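Local coordinates for nodulation protein S (Bradyrhizobium sp., PDB 3OFK) that probably methylates nitrogen in Nod factor synthesis as an S-adenosylmethionine-dependent methyltransferase, and binds the product S-adenosyl-L-homocysteine, at residues R44-S49 with H149-S154. Numbering follows the deposited sequence.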
ATOM      1  N   ARG A  44     -11.291   6.339  -3.051  1.00 43.57           N
ATOM      2  CA  ARG A  44     -11.739   7.640  -3.561  1.00 45.30           C
ATOM      3  C   ARG A  44     -10.584   8.315  -4.284  1.00 44.93           C
ATOM      4  O   ARG A  44     -10.751   8.819  -5.398  1.00 44.85           O
ATOM      5  CB  ARG A  44     -12.270   8.574  -2.448  1.00 47.54           C
ATOM      6  CG  ARG A  44     -12.647   9.976  -2.940  1.00 51.18           C
ATOM      7  CD  ARG A  44     -13.130  10.885  -1.808  1.00 56.83           C
ATOM      8  NE  ARG A  44     -12.082  11.145  -0.816  1.00 61.39           N
ATOM      9  CZ  ARG A  44     -11.109  12.050  -0.951  1.00 59.90           C
ATOM     10  NH1 ARG A  44     -11.025  12.791  -2.047  1.00 58.14           N
ATOM     11  NH2 ARG A  44     -10.205  12.212   0.016  1.00 58.73           N
ATOM     12  N   LEU A  45      -9.410   8.310  -3.652  1.00 44.38           N
ATOM     13  CA  LEU A  45      -8.221   8.873  -4.274  1.00 44.87           C
ATOM     14  C   LEU A  45      -7.858   8.118  -5.555  1.00 43.64           C
ATOM     15  O   LEU A  45      -7.439   8.732  -6.519  1.00 45.44           O
ATOM     16  CB  LEU A  45      -7.026   8.883  -3.289  1.00 44.43           C
ATOM     17  CG  LEU A  45      -7.129   9.773  -2.030  1.00 46.82           C
ATOM     18  CD1 LEU A  45      -5.910   9.648  -1.087  1.00 46.83           C
ATOM     19  CD2 LEU A  45      -7.357  11.197  -2.427  1.00 43.74           C
ATOM     20  N   SER A  46      -7.969   6.790  -5.545  1.00 42.86           N
ATOM     21  CA  SER A  46      -7.558   5.966  -6.694  1.00 43.13           C
ATOM     22  C   SER A  46      -8.455   6.232  -7.909  1.00 45.67           C
ATOM     23  O   SER A  46      -7.978   6.215  -9.061  1.00 45.36           O
ATOM     24  CB  SER A  46      -7.595   4.473  -6.339  1.00 41.58           C
ATOM     25  OG  SER A  46      -6.809   4.155  -5.187  1.00 39.10           O
ATOM     26  N   LEU A  47      -9.739   6.518  -7.638  1.00 46.96           N
ATOM     27  CA  LEU A  47     -10.739   6.698  -8.693  1.00 49.23           C
ATOM     28  C   LEU A  47     -10.885   8.151  -9.104  1.00 52.01           C
ATOM     29  O   LEU A  47     -11.681   8.440  -9.999  1.00 54.37           O
ATOM     30  CB  LEU A  47     -12.119   6.146  -8.264  1.00 48.91           C
ATOM     31  CG  LEU A  47     -12.229   4.630  -8.049  1.00 49.32           C
ATOM     32  CD1 LEU A  47     -13.693   4.208  -7.722  1.00 52.18           C
ATOM     33  CD2 LEU A  47     -11.703   3.851  -9.271  1.00 49.24           C
ATOM     34  N   SER A  48     -10.128   9.067  -8.487  1.00 53.19           N
ATOM     35  CA  SER A  48     -10.332  10.512  -8.723  1.00 56.82           C
ATOM     36  C   SER A  48     -10.342  10.900 -10.189  1.00 57.83           C
ATOM     37  O   SER A  48     -11.029  11.846 -10.558  1.00 60.73           O
ATOM     38  CB  SER A  48      -9.283  11.355  -8.002  1.00 57.47           C
ATOM     39  OG  SER A  48      -9.370  11.152  -6.609  1.00 60.84           O
ATOM     40  N   SER A  49      -9.582  10.173 -11.006  1.00 56.16           N
ATOM     41  CA  SER A  49      -9.443  10.440 -12.446  1.00 57.76           C
ATOM     42  C   SER A  49     -10.225   9.478 -13.331  1.00 57.10           C
ATOM     43  O   SER A  49      -9.958   9.397 -14.538  1.00 57.70           O
ATOM     44  CB  SER A  49      -7.956  10.376 -12.850  1.00 57.32           C
ATOM     45  OG  SER A  49      -7.287  11.590 -12.511  1.00 61.02           O
ATOM     46  N   HIS A 149      -0.888   8.518 -11.622  1.00 47.18           N
ATOM     47  CA  HIS A 149      -0.908   8.923 -10.217  1.00 45.29           C
ATOM     48  C   HIS A 149      -0.424   7.824  -9.301  1.00 42.01           C
ATOM     49  O   HIS A 149      -0.559   6.633  -9.616  1.00 41.56           O
ATOM     50  CB  HIS A 149      -2.309   9.336  -9.761  1.00 46.07           C
ATOM     51  CG  HIS A 149      -2.829  10.548 -10.468  1.00 48.09           C
ATOM     52  ND1 HIS A 149      -3.367  10.490 -11.734  1.00 48.07           N
ATOM     53  CD2 HIS A 149      -2.863  11.849 -10.099  1.00 51.48           C
ATOM     54  CE1 HIS A 149      -3.738  11.704 -12.105  1.00 55.13           C
ATOM     55  NE2 HIS A 149      -3.436  12.548 -11.133  1.00 55.37           N
ATOM     56  N   LEU A 150       0.108   8.247  -8.160  1.00 40.60           N
ATOM     57  CA  LEU A 150       0.531   7.337  -7.114  1.00 39.10           C
ATOM     58  C   LEU A 150      -0.287   7.702  -5.887  1.00 39.42           C
ATOM     59  O   LEU A 150      -0.370   8.869  -5.533  1.00 40.46           O
ATOM     60  CB  LEU A 150       2.035   7.482  -6.871  1.00 38.61           C
ATOM     61  CG  LEU A 150       2.681   6.578  -5.806  1.00 37.50           C
ATOM     62  CD1 LEU A 150       4.145   6.221  -6.194  1.00 32.70           C
ATOM     63  CD2 LEU A 150       2.602   7.235  -4.408  1.00 36.15           C
ATOM     64  N   VAL A 151      -0.960   6.720  -5.314  1.00 39.08           N
ATOM     65  CA  VAL A 151      -1.785   6.912  -4.129  1.00 40.16           C
ATOM     66  C   VAL A 151      -1.083   6.229  -2.989  1.00 39.05           C
ATOM     67  O   VAL A 151      -0.948   5.016  -3.005  1.00 39.94           O
ATOM     68  CB  VAL A 151      -3.203   6.326  -4.301  1.00 40.40           C
ATOM     69  CG1 VAL A 151      -3.898   6.221  -2.950  1.00 39.26           C
ATOM     70  CG2 VAL A 151      -3.995   7.188  -5.217  1.00 41.70           C
ATOM     71  N   PHE A 152      -0.621   7.023  -2.020  1.00 39.60           N
ATOM     72  CA  PHE A 152       0.163   6.537  -0.906  1.00 39.47           C
ATOM     73  C   PHE A 152      -0.619   6.712   0.358  1.00 39.66           C
ATOM     74  O   PHE A 152      -1.335   7.702   0.531  1.00 40.38           O
ATOM     75  CB  PHE A 152       1.466   7.334  -0.801  1.00 40.61           C
ATOM     76  CG  PHE A 152       2.168   7.187   0.531  1.00 44.38           C
ATOM     77  CD1 PHE A 152       2.903   6.025   0.844  1.00 36.60           C
ATOM     78  CD2 PHE A 152       2.082   8.211   1.481  1.00 42.72           C
ATOM     79  CE1 PHE A 152       3.565   5.913   2.065  1.00 33.96           C
ATOM     80  CE2 PHE A 152       2.728   8.099   2.715  1.00 41.37           C
ATOM     81  CZ  PHE A 152       3.468   6.934   3.009  1.00 38.77           C
ATOM     82  N   GLY A 153      -0.503   5.749   1.255  1.00 38.24           N
ATOM     83  CA  GLY A 153      -1.092   5.919   2.577  1.00 39.44           C
ATOM     84  C   GLY A 153      -0.213   5.286   3.619  1.00 38.80           C
ATOM     85  O   GLY A 153       0.414   4.281   3.341  1.00 37.17           O
ATOM     86  N   SER A 154      -0.185   5.854   4.818  1.00 37.94           N
ATOM     87  CA  SER A 154       0.574   5.261   5.891  1.00 38.57           C
ATOM     88  C   SER A 154       0.171   5.812   7.271  1.00 40.40           C
ATOM     89  O   SER A 154      -0.254   6.961   7.404  1.00 40.92           O
ATOM     90  CB  SER A 154       2.061   5.486   5.639  1.00 37.78           C
ATOM     91  OG  SER A 154       2.894   5.028   6.707  1.00 40.84           O
TER
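The imidazole of His149, on strand 148-155 of a Rossmann-like methyltransferase fold, meets the hydroxyl of Ser49 obliquely: Ser49 OG lies 3.6 Å from His149 CE1 and 4.1 Å from His149 ND1. Ser49 OG is hydrogen-bonded to Arg201 NH2 on the neighbouring antiparallel strand 196-203, and the His149 side chain touches that arginine too. The other ring, Phe152, sits on the opposite side of the strand, packed against Val172, Ile173 and Leu176 of helix 169-179, with Ser154 N 4.2 Å above the ring plane, offset toward the rim.

The pattern illustrates how this fold layers helices on both sides of a central sheet: Val151 faces Leu45 and Ser46 of helix 33-46, and His149 faces Ser49 in the turn that follows, whereas Leu150 and Phe152 serve the other layer. Val151 carries the apolar part of the contact; its side chain lies about 9 Å from the bound S-adenosyl-L-homocysteine, too far to touch it. With CG1 anti to the backbone N (chi1 165°), it turns both methyls to Leu45, whose CB stands 4.0 Å from Val151 CG2 and 4.1 Å from Val151 CG1. Leu45 therefore rests on the valine through the root of its side chain, while further contacts with Leu199, Glu184 and Val186 extend the packing over the two antiparallel strands. Ser46 adds its hydroxyl beside the same valine. That buried oxygen is turned back along the helix to bond the carbonyl of Leu42, which lets it sit among Leu117, Val119 and Val151 with its polar need met inside the helix. Its approach to the strand is accordingly plain van der Waals contact, Ser46 OG lying 4.1 Å from Val151 CG2.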